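Local coordinates for uncharacterized protein (Bacteroides vulgatus, PDB 4QB7) that is probably a component of the fimbrial tip, part of the surface filaments that mediate cell adhesion and biofilm formation, at residues Ala172-Lys177 with Thr259-Asp264; Asn277-Ala282 with Lys316-Lys321; Leu287-Asp292 with Lys310-Pro315; Thr326-Ile331 with Glu341-Gly346. One frame throughout, in Å; residues are numbered along the deposited sequence.

Interaction 1: residues Ala172-Lys177 with Thr259-Asp264. With SO4 (sulfate ion), chain B.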
loop_
_atom_site.group_PDB
_atom_site.type_symbol
_atom_site.label_atom_id
_atom_site.label_comp_id
_atom_site.label_asym_id
_atom_site.label_seq_id
_atom_site.Cartn_x
_atom_site.Cartn_y
_atom_site.Cartn_z
ATOM N N ALA A 172 0.308 1.101 -8.621
ATOM C CA ALA A 172 1.300 2.120 -8.996
ATOM C C ALA A 172 0.772 3.064 -10.070
ATOM O O ALA A 172 1.107 4.252 -10.058
ATOM C CB ALA A 172 2.564 1.451 -9.484
ATOM N N ASN A 173 -0.038 2.534 -11.004
ATOM C CA ASN A 173 -0.642 3.307 -12.074
ATOM C C ASN A 173 -1.666 2.514 -12.846
ATOM O O ASN A 173 -1.726 1.299 -12.763
ATOM C CB ASN A 173 0.419 3.838 -13.054
ATOM C CG ASN A 173 0.246 5.295 -13.371
ATOM O OD1 ASN A 173 -0.832 5.747 -13.729
ATOM N ND2 ASN A 173 1.292 6.071 -13.195
ATOM N N ILE A 174 -2.490 3.242 -13.589
ATOM C CA ILE A 174 -3.468 2.771 -14.557
ATOM C C ILE A 174 -3.172 3.625 -15.787
ATOM O O ILE A 174 -3.274 4.852 -15.725
ATOM C CB ILE A 174 -4.926 2.792 -14.074
ATOM C CG1 ILE A 174 -5.072 1.928 -12.814
ATOM C CG2 ILE A 174 -5.825 2.269 -15.194
ATOM C CD1 ILE A 174 -6.301 2.084 -12.053
ATOM N N LYS A 175 -2.640 2.976 -16.841
ATOM C CA LYS A 175 -2.231 3.576 -18.101
ATOM C C LYS A 175 -3.218 3.191 -19.208
ATOM O O LYS A 175 -3.681 2.054 -19.223
ATOM C CB LYS A 175 -0.822 3.085 -18.447
ATOM C CG LYS A 175 0.307 3.609 -17.562
ATOM C CD LYS A 175 1.618 3.181 -18.146
ATOM C CE LYS A 175 2.820 3.712 -17.409
ATOM N NZ LYS A 175 4.016 2.868 -17.679
ATOM N N VAL A 176 -3.556 4.115 -20.133
ATOM C CA VAL A 176 -4.520 3.837 -21.216
ATOM C C VAL A 176 -3.954 4.182 -22.595
ATOM O O VAL A 176 -3.217 5.149 -22.732
ATOM C CB VAL A 176 -5.876 4.572 -21.010
ATOM C CG1 VAL A 176 -6.941 4.019 -21.943
ATOM C CG2 VAL A 176 -6.364 4.492 -19.562
ATOM N N LYS A 177 -4.328 3.411 -23.631
ATOM C CA LYS A 177 -3.946 3.713 -25.018
ATOM C C LYS A 177 -4.952 3.119 -26.005
ATOM O O LYS A 177 -5.496 2.052 -25.716
ATOM C CB LYS A 177 -2.534 3.200 -25.350
ATOM C CG LYS A 177 -2.347 1.717 -25.132
ATOM C CD LYS A 177 -1.088 1.194 -25.711
ATOM C CE LYS A 177 -0.901 -0.231 -25.261
ATOM N NZ LYS A 177 0.452 -0.738 -25.594
ATOM N N THR A 259 -0.605 6.073 -21.738
ATOM C CA THR A 259 -0.560 7.285 -20.920
ATOM C C THR A 259 -1.088 7.023 -19.511
ATOM O O THR A 259 -2.182 6.502 -19.360
ATOM C CB THR A 259 -1.322 8.382 -21.643
ATOM O OG1 THR A 259 -0.636 8.617 -22.881
ATOM C CG2 THR A 259 -1.441 9.664 -20.822
ATOM N N ALA A 260 -0.311 7.418 -18.488
ATOM C CA ALA A 260 -0.664 7.265 -17.074
ATOM C C ALA A 260 -1.875 8.127 -16.635
ATOM O O ALA A 260 -2.003 9.289 -17.058
ATOM C CB ALA A 260 0.530 7.629 -16.222
ATOM N N LEU A 261 -2.713 7.574 -15.726
ATOM C CA LEU A 261 -3.869 8.292 -15.166
ATOM C C LEU A 261 -3.553 8.859 -13.761
ATOM O O LEU A 261 -4.235 9.773 -13.298
ATOM C CB LEU A 261 -5.135 7.418 -15.116
ATOM C CG LEU A 261 -5.662 6.823 -16.430
ATOM C CD1 LEU A 261 -6.857 5.964 -16.155
ATOM C CD2 LEU A 261 -5.993 7.896 -17.481
ATOM N N PHE A 262 -2.509 8.327 -13.111
ATOM C CA PHE A 262 -2.016 8.778 -11.801
ATOM C C PHE A 262 -0.781 9.613 -11.993
ATOM O O PHE A 262 0.004 9.326 -12.908
ATOM C CB PHE A 262 -1.651 7.594 -10.864
ATOM C CG PHE A 262 -2.677 6.529 -10.545
ATOM C CD1 PHE A 262 -4.001 6.659 -10.958
ATOM C CD2 PHE A 262 -2.334 5.424 -9.779
ATOM C CE1 PHE A 262 -4.948 5.679 -10.651
ATOM C CE2 PHE A 262 -3.278 4.437 -9.491
ATOM C CZ PHE A 262 -4.576 4.570 -9.934
ATOM N N SER A 263 -0.529 10.571 -11.081
ATOM C CA SER A 263 0.696 11.360 -11.169
ATOM C C SER A 263 1.875 10.500 -10.706
ATOM O O SER A 263 1.653 9.463 -10.078
ATOM C CB SER A 263 0.571 12.647 -10.362
ATOM O OG SER A 263 0.759 12.408 -8.983
ATOM N N ASP A 264 3.107 10.902 -11.040
ATOM C CA ASP A 264 4.350 10.200 -10.689
ATOM C C ASP A 264 4.500 9.917 -9.207
ATOM O O ASP A 264 5.084 8.896 -8.833
ATOM C CB ASP A 264 5.584 11.016 -11.134
ATOM C CG ASP A 264 5.947 10.906 -12.609
ATOM O OD1 ASP A 264 5.434 9.970 -13.290
ATOM O OD2 ASP A 264 6.766 11.737 -13.083
HETATM S S SO4 B . 2.903 0.359 -22.834
HETATM O O1 SO4 B . 4.213 0.757 -23.342
HETATM O O2 SO4 B . 2.784 -1.106 -22.764
HETATM O O3 SO4 B . 2.729 0.922 -21.487
HETATM O O4 SO4 B . 1.927 0.895 -23.775
HETATM O O HOH W 1 3.186 8.660 -14.286
HETATM O O HOH W 2 -1.736 6.710 -24.457
#
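Ala172 presents its carbonyl oxygen to CD2 of the Phe262 ring at 3.6 Å, and the strand then runs on across this ring: the carbonyl carbon of Asn173 lies over the rim of one face and the backbone N of Ile174 over its centre. Phe262 CG stands anti to its own carbonyl carbon, beside the backbone N (chi1 -56°), which starts the ring off toward the strand. Asn173 is the polar hub of the contact. Its OD1 accepts a fairly straight bond from Phe262 N (3.1 Å, 159°) and weak ones from Leu261 N and its own neighbour Ile174 N, while the amide plane lies only 20° from that of the ring. An alanine here would probably leave Phe262 N without its acceptor and the turn after Ala260 less firmly tied to the strand. Ile174 O takes Leu261 N at 2.8 Å, nearly along the C=O axis, and Ile174 CD1 packs against Phe262 CZ. Lys175 CG lies 3.8 Å from the CA of Ala260, its non-hydrogen-bonded partner. Val176 and Thr259 exchange two backbone bonds, and Val176 CG2 meets Leu261 CD1 at 3.7 Å. Lys177 turns its NZ to a sulfate ion. A brief antiparallel pairing thus ends at a break in strand 259-270, where the amide oxygen of Asn173 serves as acceptor for Phe262 N, in a beta-sandwich consistent with the transthyretin-like clan of fimbrillins.

Interaction 2: residues Asn277-Ala282 with Lys316-Lys321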
loop_
_atom_site.group_PDB
_atom_site.type_symbol
_atom_site.label_atom_id
_atom_site.label_comp_id
_atom_site.label_asym_id
_atom_site.label_seq_id
_atom_site.Cartn_x
_atom_site.Cartn_y
_atom_site.Cartn_z
ATOM N N ASN A 277 -1.182 -14.262 -2.957
ATOM C CA ASN A 277 -1.812 -14.954 -4.079
ATOM C C ASN A 277 -2.706 -14.088 -4.981
ATOM O O ASN A 277 -2.896 -14.448 -6.140
ATOM C CB ASN A 277 -2.645 -16.103 -3.556
ATOM C CG ASN A 277 -1.818 -17.237 -3.039
ATOM O OD1 ASN A 277 -0.674 -17.471 -3.461
ATOM N ND2 ASN A 277 -2.407 -17.990 -2.141
ATOM N N GLY A 278 -3.284 -13.024 -4.438
ATOM C CA GLY A 278 -4.173 -12.157 -5.183
ATOM C C GLY A 278 -5.558 -12.723 -5.441
ATOM O O GLY A 278 -5.925 -13.798 -4.950
ATOM N N THR A 279 -6.339 -11.997 -6.261
ATOM C CA THR A 279 -7.705 -12.394 -6.603
ATOM C C THR A 279 -7.751 -13.797 -7.186
ATOM O O THR A 279 -6.872 -14.194 -7.962
ATOM C CB THR A 279 -8.324 -11.392 -7.545
ATOM O OG1 THR A 279 -7.463 -11.260 -8.672
ATOM C CG2 THR A 279 -8.561 -10.050 -6.880
ATOM N N THR A 280 -8.798 -14.548 -6.784
ATOM C CA THR A 280 -9.038 -15.932 -7.179
ATOM C C THR A 280 -9.380 -16.000 -8.674
ATOM O O THR A 280 -8.847 -16.863 -9.377
ATOM C CB THR A 280 -10.144 -16.539 -6.291
ATOM O OG1 THR A 280 -9.759 -16.445 -4.909
ATOM C CG2 THR A 280 -10.423 -17.984 -6.627
ATOM N N ASN A 281 -10.249 -15.083 -9.153
ATOM C CA ASN A 281 -10.723 -15.071 -10.529
ATOM C C ASN A 281 -10.664 -13.721 -11.176
ATOM O O ASN A 281 -10.741 -12.698 -10.501
ATOM C CB ASN A 281 -12.185 -15.539 -10.585
ATOM C CG ASN A 281 -12.501 -16.813 -9.844
ATOM O OD1 ASN A 281 -13.323 -16.818 -8.922
ATOM N ND2 ASN A 281 -11.867 -17.921 -10.223
ATOM N N ALA A 282 -10.592 -13.720 -12.508
ATOM C CA ALA A 282 -10.673 -12.511 -13.307
ATOM C C ALA A 282 -12.042 -11.903 -13.090
ATOM O O ALA A 282 -13.039 -12.619 -13.070
ATOM C CB ALA A 282 -10.464 -12.844 -14.777
ATOM N N LYS A 316 -6.988 -12.302 -12.877
ATOM C CA LYS A 316 -6.823 -13.076 -11.657
ATOM C C LYS A 316 -5.414 -12.857 -11.141
ATOM O O LYS A 316 -4.560 -12.359 -11.886
ATOM C CB LYS A 316 -7.131 -14.581 -11.866
ATOM C CG LYS A 316 -6.208 -15.347 -12.813
ATOM C CD LYS A 316 -6.457 -16.838 -12.664
ATOM C CE LYS A 316 -5.582 -17.722 -13.526
ATOM N NZ LYS A 316 -5.644 -19.154 -13.093
ATOM N N ASN A 317 -5.180 -13.221 -9.864
ATOM C CA ASN A 317 -3.886 -13.127 -9.183
ATOM C C ASN A 317 -3.400 -11.651 -9.170
ATOM O O ASN A 317 -2.229 -11.358 -9.414
ATOM C CB ASN A 317 -2.863 -14.117 -9.804
ATOM C CG ASN A 317 -3.355 -15.557 -9.843
ATOM O OD1 ASN A 317 -3.951 -16.076 -8.886
ATOM N ND2 ASN A 317 -3.145 -16.232 -10.966
ATOM N N THR A 318 -4.327 -10.730 -8.892
ATOM C CA THR A 318 -4.050 -9.298 -8.795
ATOM C C THR A 318 -4.366 -8.850 -7.362
ATOM O O THR A 318 -5.067 -9.560 -6.632
ATOM C CB THR A 318 -4.788 -8.495 -9.879
ATOM O OG1 THR A 318 -4.091 -7.268 -10.082
ATOM C CG2 THR A 318 -6.228 -8.222 -9.544
ATOM N N PHE A 319 -3.870 -7.655 -6.988
ATOM C CA PHE A 319 -3.934 -7.071 -5.652
ATOM C C PHE A 319 -3.127 -7.997 -4.694
ATOM O O PHE A 319 -3.571 -8.325 -3.589
ATOM C CB PHE A 319 -5.382 -6.807 -5.200
ATOM C CG PHE A 319 -5.961 -5.448 -5.528
ATOM C CD1 PHE A 319 -5.955 -4.963 -6.835
ATOM C CD2 PHE A 319 -6.636 -4.709 -4.558
ATOM C CE1 PHE A 319 -6.604 -3.750 -7.161
ATOM C CE2 PHE A 319 -7.278 -3.497 -4.886
ATOM C CZ PHE A 319 -7.244 -3.021 -6.180
ATOM N N LYS A 320 -1.925 -8.420 -5.156
ATOM C CA LYS A 320 -1.002 -9.294 -4.422
ATOM C C LYS A 320 -0.226 -8.523 -3.355
ATOM O O LYS A 320 0.295 -7.431 -3.631
ATOM C CB LYS A 320 0.013 -9.945 -5.376
ATOM C CG LYS A 320 -0.523 -11.010 -6.303
ATOM C CD LYS A 320 0.554 -11.452 -7.302
ATOM C CE LYS A 320 0.526 -12.949 -7.461
ATOM N NZ LYS A 320 1.213 -13.393 -8.697
ATOM N N LYS A 321 -0.105 -9.109 -2.154
ATOM C CA LYS A 321 0.690 -8.538 -1.059
ATOM C C LYS A 321 2.134 -8.342 -1.498
ATOM O O LYS A 321 2.720 -9.236 -2.113
ATOM C CB LYS A 321 0.639 -9.480 0.146
ATOM C CG LYS A 321 1.252 -8.947 1.406
ATOM C CD LYS A 321 0.955 -9.898 2.568
ATOM C CE LYS A 321 1.833 -9.656 3.779
ATOM N NZ LYS A 321 3.250 -9.912 3.475
#
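Thr279 and Thr318 are tied together chiefly by hydrogen bonds. Thr279 N donates to Thr318 O at 2.8 Å, in the plane of that carbonyl, and Thr279 O accepts Asn317 N at 2.7 Å, so the backbone of one threonine is gripped on both its polar groups. A third bond involves a side chain: Thr318 N points at Thr279 OG1 (3.2 Å, 166°), the hydroxyl having been set between the backbone N and the carbonyl carbon (chi1 55°). The same OG1 also makes a weak bond to Pro315 O.

Van der Waals contacts fill in around this grip. The two threonine side chains lie side by side and point the same way, Thr318 CG2 being 3.4 Å from Thr279 OG1. Lys316 lays its CB against Ala282 N at 3.6 Å, and Lys320 CG rests 3.9 Å from Gly278 N. Gly278, with a positive phi of 75°, brings its CA to Thr318 O at 3.1 Å.

Neither segment is a regular strand. They lie in two connections, from strand 259-270 to 286-296 and from 301-313 to 323-331, each passing between the mixed and the antiparallel sheet, and they pair side by side as irregular chain in a beta-sandwich protein of the fimbrillin superfamily.

Interaction 3: residues Leu287-Asp292 with Lys310-Pro315. With SO4 (sulfate ion), chain K; SO4 (sulfate ion), chain J.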
loop_
_atom_site.group_PDB
_atom_site.type_symbol
_atom_site.label_atom_id
_atom_site.label_comp_id
_atom_site.label_asym_id
_atom_site.label_seq_id
_atom_site.Cartn_x
_atom_site.Cartn_y
_atom_site.Cartn_z
ATOM N N LEU A 287 -12.745 -2.352 -12.932
ATOM C CA LEU A 287 -12.673 -0.906 -13.094
ATOM C C LEU A 287 -13.901 -0.435 -13.889
ATOM O O LEU A 287 -14.392 -1.178 -14.723
ATOM C CB LEU A 287 -11.381 -0.475 -13.828
ATOM C CG LEU A 287 -10.028 -0.779 -13.191
ATOM C CD1 LEU A 287 -8.916 -0.371 -14.144
ATOM C CD2 LEU A 287 -9.841 -0.057 -11.879
ATOM N N LYS A 288 -14.396 0.777 -13.626
ATOM C CA LYS A 288 -15.481 1.439 -14.361
ATOM C C LYS A 288 -14.847 2.700 -14.935
ATOM O O LYS A 288 -14.390 3.550 -14.169
ATOM C CB LYS A 288 -16.709 1.736 -13.468
ATOM C CG LYS A 288 -17.420 0.511 -12.879
ATOM C CD LYS A 288 -18.016 -0.407 -13.944
ATOM C CE LYS A 288 -18.956 -1.416 -13.360
ATOM N NZ LYS A 288 -20.299 -0.833 -13.155
ATOM N N ILE A 289 -14.686 2.766 -16.264
ATOM C CA ILE A 289 -13.992 3.882 -16.899
ATOM C C ILE A 289 -14.944 4.725 -17.743
ATOM O O ILE A 289 -15.935 4.211 -18.300
ATOM C CB ILE A 289 -12.779 3.366 -17.713
ATOM C CG1 ILE A 289 -11.784 4.509 -18.045
ATOM C CG2 ILE A 289 -13.207 2.542 -18.933
ATOM C CD1 ILE A 289 -10.414 4.089 -18.590
ATOM N N ASN A 290 -14.641 6.050 -17.793
ATOM C CA ASN A 290 -15.361 7.073 -18.574
ATOM C C ASN A 290 -14.379 7.730 -19.519
ATOM O O ASN A 290 -13.303 8.125 -19.088
ATOM C CB ASN A 290 -15.976 8.126 -17.650
ATOM C CG ASN A 290 -17.049 7.649 -16.723
ATOM O OD1 ASN A 290 -17.318 6.457 -16.575
ATOM N ND2 ASN A 290 -17.724 8.596 -16.094
ATOM N N TYR A 291 -14.696 7.820 -20.788
ATOM C CA TYR A 291 -13.782 8.419 -21.762
ATOM C C TYR A 291 -14.554 9.001 -22.935
ATOM O O TYR A 291 -15.686 8.594 -23.210
ATOM C CB TYR A 291 -12.687 7.431 -22.248
ATOM C CG TYR A 291 -13.202 6.158 -22.874
ATOM C CD1 TYR A 291 -13.624 5.093 -22.084
ATOM C CD2 TYR A 291 -13.232 5.999 -24.258
ATOM C CE1 TYR A 291 -14.079 3.904 -22.655
ATOM C CE2 TYR A 291 -13.700 4.819 -24.842
ATOM C CZ TYR A 291 -14.120 3.772 -24.033
ATOM O OH TYR A 291 -14.570 2.596 -24.574
ATOM N N ASP A 292 -13.940 10.004 -23.585
ATOM C CA ASP A 292 -14.476 10.744 -24.730
ATOM C C ASP A 292 -13.584 10.571 -25.924
ATOM O O ASP A 292 -12.368 10.703 -25.793
ATOM C CB ASP A 292 -14.581 12.237 -24.362
ATOM C CG ASP A 292 -15.527 12.540 -23.207
ATOM O OD1 ASP A 292 -16.493 11.768 -23.010
ATOM O OD2 ASP A 292 -15.324 13.575 -22.525
ATOM N N LYS A 310 -18.126 2.127 -18.254
ATOM C CA LYS A 310 -17.664 0.975 -19.032
ATOM C C LYS A 310 -16.829 0.057 -18.106
ATOM O O LYS A 310 -15.826 0.455 -17.518
ATOM C CB LYS A 310 -16.880 1.439 -20.282
ATOM C CG LYS A 310 -16.055 0.389 -21.018
ATOM C CD LYS A 310 -16.886 -0.752 -21.601
ATOM C CE LYS A 310 -16.287 -1.335 -22.854
ATOM N NZ LYS A 310 -16.343 -0.364 -23.988
ATOM N N GLU A 311 -17.299 -1.167 -17.959
ATOM C CA GLU A 311 -16.723 -2.204 -17.124
ATOM C C GLU A 311 -15.476 -2.783 -17.769
ATOM O O GLU A 311 -15.454 -3.079 -18.971
ATOM C CB GLU A 311 -17.767 -3.293 -16.916
ATOM C CG GLU A 311 -17.460 -4.205 -15.764
ATOM C CD GLU A 311 -18.467 -5.321 -15.623
ATOM O OE1 GLU A 311 -18.272 -6.380 -16.267
ATOM O OE2 GLU A 311 -19.428 -5.147 -14.835
ATOM N N VAL A 312 -14.428 -2.916 -16.956
ATOM C CA VAL A 312 -13.131 -3.467 -17.328
ATOM C C VAL A 312 -12.750 -4.444 -16.216
ATOM O O VAL A 312 -12.536 -4.006 -15.093
ATOM C CB VAL A 312 -12.075 -2.348 -17.537
ATOM C CG1 VAL A 312 -10.698 -2.925 -17.789
ATOM C CG2 VAL A 312 -12.462 -1.417 -18.657
ATOM N N SER A 313 -12.726 -5.757 -16.503
ATOM C CA SER A 313 -12.365 -6.762 -15.505
ATOM C C SER A 313 -10.866 -6.804 -15.302
ATOM O O SER A 313 -10.117 -6.799 -16.281
ATOM C CB SER A 313 -12.859 -8.147 -15.915
ATOM O OG SER A 313 -14.242 -8.333 -15.657
ATOM N N LEU A 314 -10.424 -6.833 -14.030
ATOM C CA LEU A 314 -9.013 -6.967 -13.697
ATOM C C LEU A 314 -8.667 -8.459 -13.683
ATOM O O LEU A 314 -9.531 -9.288 -13.335
ATOM C CB LEU A 314 -8.659 -6.277 -12.376
ATOM C CG LEU A 314 -8.863 -4.767 -12.360
ATOM C CD1 LEU A 314 -8.641 -4.199 -10.979
ATOM C CD2 LEU A 314 -8.020 -4.071 -13.427
ATOM N N PRO A 315 -7.443 -8.846 -14.120
ATOM C CA PRO A 315 -7.135 -10.289 -14.211
ATOM C C PRO A 315 -7.036 -10.976 -12.862
ATOM O O PRO A 315 -7.014 -10.323 -11.826
ATOM C CB PRO A 315 -5.791 -10.327 -14.954
ATOM C CG PRO A 315 -5.201 -8.988 -14.783
ATOM C CD PRO A 315 -6.324 -8.017 -14.629
HETATM S S SO4 K . -17.095 12.011 -16.442
HETATM O O1 SO4 K . -16.787 12.228 -17.809
HETATM O O2 SO4 K . -18.499 11.671 -16.366
HETATM O O3 SO4 K . -16.310 10.900 -15.997
HETATM O O4 SO4 K . -16.780 13.235 -15.648
HETATM S S SO4 J . -14.599 1.861 -28.210
HETATM O O1 SO4 J . -13.647 2.385 -29.189
HETATM O O2 SO4 J . -15.832 1.500 -28.918
HETATM O O3 SO4 J . -14.032 0.696 -27.509
HETATM O O4 SO4 J . -14.910 2.876 -27.223
#
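The first torsion of Tyr291 sets CG between the backbone N and the carbonyl carbon (chi1 58°), and that of Lys310 sets CG anti to the backbone N (chi1 166°). The edge of the tyrosine ring meets Lys310 CG, which lies near the ring plane, and the two side chains pass at a slant. Lys310 NZ bonds to Ile336 O, whereas Tyr291 OH donates to a sulfate oxygen, O4, at 2.7 Å. The strands that carry this pair, 286-296 and 301-313, form an antiparallel beta hairpin, with Leu287 opposite Val312 and Ile289 opposite Lys310. Each pair exchanges two backbone bonds; that from Leu287 N to Val312 O is 2.7 Å long and nearly straight (175°). Apolar groups gather on the face of Leu287 and Ile289: Ile289 CG2 touches Val312 CG2 at 4.0 Å, while Leu287 CG meets Leu314 CD2 at 3.9 Å, the two leucines crossing at about a right angle. On the other face Lys288 and Glu311 lie side by side, CE to CG 4.0 Å, but Lys288 NZ makes its salt bridge with Glu228.

Interaction 4: residues Thr326-Ile331 with Glu341-Gly346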
loop_
_atom_site.group_PDB
_atom_site.type_symbol
_atom_site.label_atom_id
_atom_site.label_comp_id
_atom_site.label_asym_id
_atom_site.label_seq_id
_atom_site.Cartn_x
_atom_site.Cartn_y
_atom_site.Cartn_z
ATOM N N THR A 326 0.743 -2.264 -12.150
ATOM C CA THR A 326 0.465 -1.236 -13.160
ATOM C C THR A 326 -0.441 -1.875 -14.168
ATOM O O THR A 326 -0.034 -2.857 -14.806
ATOM C CB THR A 326 1.726 -0.663 -13.845
ATOM O OG1 THR A 326 2.622 -0.110 -12.881
ATOM C CG2 THR A 326 1.377 0.369 -14.932
ATOM N N TYR A 327 -1.666 -1.366 -14.305
ATOM C CA TYR A 327 -2.586 -1.915 -15.304
ATOM C C TYR A 327 -2.494 -1.117 -16.579
ATOM O O TYR A 327 -2.584 0.116 -16.542
ATOM C CB TYR A 327 -4.024 -1.918 -14.803
ATOM C CG TYR A 327 -4.252 -2.681 -13.525
ATOM C CD1 TYR A 327 -4.100 -4.065 -13.479
ATOM C CD2 TYR A 327 -4.698 -2.033 -12.376
ATOM C CE1 TYR A 327 -4.298 -4.775 -12.293
ATOM C CE2 TYR A 327 -4.923 -2.736 -11.188
ATOM C CZ TYR A 327 -4.712 -4.106 -11.151
ATOM O OH TYR A 327 -4.952 -4.812 -9.996
ATOM N N VAL A 328 -2.270 -1.804 -17.708
ATOM C CA VAL A 328 -2.244 -1.139 -19.007
ATOM C C VAL A 328 -3.500 -1.567 -19.742
ATOM O O VAL A 328 -3.693 -2.758 -19.993
ATOM C CB VAL A 328 -0.945 -1.396 -19.800
ATOM C CG1 VAL A 328 -0.971 -0.684 -21.155
ATOM C CG2 VAL A 328 0.277 -0.977 -18.978
ATOM N N LEU A 329 -4.371 -0.592 -20.031
ATOM C CA LEU A 329 -5.666 -0.751 -20.723
ATOM C C LEU A 329 -5.574 -0.331 -22.174
ATOM O O LEU A 329 -5.185 0.816 -22.463
ATOM C CB LEU A 329 -6.751 0.118 -20.052
ATOM C CG LEU A 329 -7.440 -0.326 -18.781
ATOM C CD1 LEU A 329 -6.446 -0.732 -17.677
ATOM C CD2 LEU A 329 -8.318 0.777 -18.302
ATOM N N THR A 330 -5.932 -1.255 -23.091
ATOM C CA THR A 330 -5.937 -0.990 -24.515
ATOM C C THR A 330 -7.381 -0.895 -24.965
ATOM O O THR A 330 -8.120 -1.874 -24.891
ATOM C CB THR A 330 -5.131 -2.042 -25.316
ATOM O OG1 THR A 330 -3.783 -2.057 -24.859
ATOM C CG2 THR A 330 -5.131 -1.749 -26.812
ATOM N N ILE A 331 -7.791 0.295 -25.410
ATOM C CA ILE A 331 -9.138 0.497 -25.924
ATOM C C ILE A 331 -9.136 0.073 -27.390
ATOM O O ILE A 331 -8.392 0.641 -28.183
ATOM C CB ILE A 331 -9.611 1.952 -25.716
ATOM C CG1 ILE A 331 -9.479 2.372 -24.223
ATOM C CG2 ILE A 331 -11.036 2.086 -26.232
ATOM C CD1 ILE A 331 -9.793 3.798 -23.953
ATOM N N GLU A 341 -3.525 -5.550 -19.157
ATOM C CA GLU A 341 -2.243 -6.179 -18.850
ATOM C C GLU A 341 -1.887 -5.788 -17.439
ATOM O O GLU A 341 -1.833 -4.596 -17.131
ATOM C CB GLU A 341 -1.100 -5.762 -19.797
ATOM C CG GLU A 341 -1.314 -5.970 -21.284
ATOM C CD GLU A 341 -0.218 -5.332 -22.123
ATOM O OE1 GLU A 341 0.903 -5.894 -22.150
ATOM O OE2 GLU A 341 -0.460 -4.247 -22.708
ATOM N N ASP A 342 -1.659 -6.769 -16.580
ATOM C CA ASP A 342 -1.241 -6.525 -15.205
ATOM C C ASP A 342 0.275 -6.629 -15.166
ATOM O O ASP A 342 0.825 -7.732 -15.199
ATOM C CB ASP A 342 -1.915 -7.545 -14.264
ATOM C CG ASP A 342 -1.784 -7.319 -12.775
ATOM O OD1 ASP A 342 -1.011 -6.426 -12.369
ATOM O OD2 ASP A 342 -2.460 -8.036 -12.010
ATOM N N ASN A 343 0.951 -5.495 -15.178
ATOM C CA ASN A 343 2.405 -5.489 -15.097
ATOM C C ASN A 343 2.794 -5.432 -13.636
ATOM O O ASN A 343 2.439 -4.469 -12.941
ATOM C CB ASN A 343 2.990 -4.329 -15.895
ATOM C CG ASN A 343 2.654 -4.399 -17.362
ATOM O OD1 ASN A 343 2.315 -3.405 -17.976
ATOM N ND2 ASN A 343 2.750 -5.569 -17.964
HETATM N N MSE A 344 3.461 -6.481 -13.140
HETATM C CA MSE A 344 3.802 -6.543 -11.710
HETATM C C MSE A 344 5.299 -6.387 -11.436
HETATM O O MSE A 344 6.133 -6.785 -12.233
HETATM C CB MSE A 344 3.309 -7.863 -11.103
HETATM C CG MSE A 344 1.850 -8.172 -11.405
HETATM SE SE MSE A 344 1.556 -9.981 -10.926
HETATM C CE MSE A 344 0.065 -10.332 -11.784
ATOM N N GLU A 345 5.615 -5.816 -10.298
ATOM C CA GLU A 345 6.957 -5.587 -9.749
ATOM C C GLU A 345 6.953 -5.940 -8.296
ATOM O O GLU A 345 5.932 -5.778 -7.622
ATOM C CB GLU A 345 7.334 -4.109 -9.851
ATOM C CG GLU A 345 8.374 -3.739 -10.884
ATOM C CD GLU A 345 8.638 -2.243 -10.879
ATOM O OE1 GLU A 345 7.871 -1.506 -11.543
ATOM O OE2 GLU A 345 9.553 -1.800 -10.144
ATOM N N GLY A 346 8.100 -6.344 -7.789
ATOM C CA GLY A 346 8.272 -6.567 -6.367
ATOM C C GLY A 346 8.268 -5.201 -5.722
ATOM O O GLY A 346 8.870 -4.256 -6.250
HETATM O O HOH W 3 4.491 -1.921 -11.553
HETATM O O HOH W 4 -3.270 -3.640 -22.881
#
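Glu341, Val328 and Asn343 share one face of the beta hairpin formed by strands 323-331 and 338-346. Val328 and Glu341 are a hydrogen-bonded antiparallel pair, with Val328 N to Glu341 O at 2.9 Å and the return bond from Glu341 N to Val328 O. Their side chains lie alongside each other, the carboxylate OE2 of Glu341 being 3.9 Å from Val328 CG1. From the diagonal position Asn343 brings OD1 to Val328 CG2, while its backbone N donates to Thr326 O at 2.8 Å. On the opposite face Asp342 CG, anti to the backbone N (chi1 -170°), is set beside Tyr327, 3.6 Å from CE1, with the carboxylate turned 51° from the ring. The oxygens reach His325 ND1 and Thr318 OG1, the latter also bonded to Tyr327 OH. An alanine in place of Asp342 would probably leave His325 ND1 without its acceptor and open a gap beside CE1 of the tyrosine. Back on the valine face, one water donates to Glu341 OE2 (2.9 Å) and Val328 O and accepts from Thr330 OG1.

Overall arrangement
All four contacts lie close together, in or beside two packed sheets. Interactions 1 and 4 share the mixed sheet, where strands 159-178 and 323-331 run parallel as neighbours; their centres are about 10 Å apart. Interaction 3 lies in the facing antiparallel sheet, its centre about 14 Å from that of interaction 1 and 13 Å from that of interaction 4, and the hydrophobic layer between joins them, Ile289 touching both Val176 and Leu329. Along the chain interaction 1 closes before interaction 2 opens, interaction 3 is nested inside the loop that interaction 2 closes, and interaction 4 comes last. Interaction 2 brings together two connections between the sheets; its centre is about 13 Å from that of interaction 4, to which Thr318, Tyr327 and Asp342 join it.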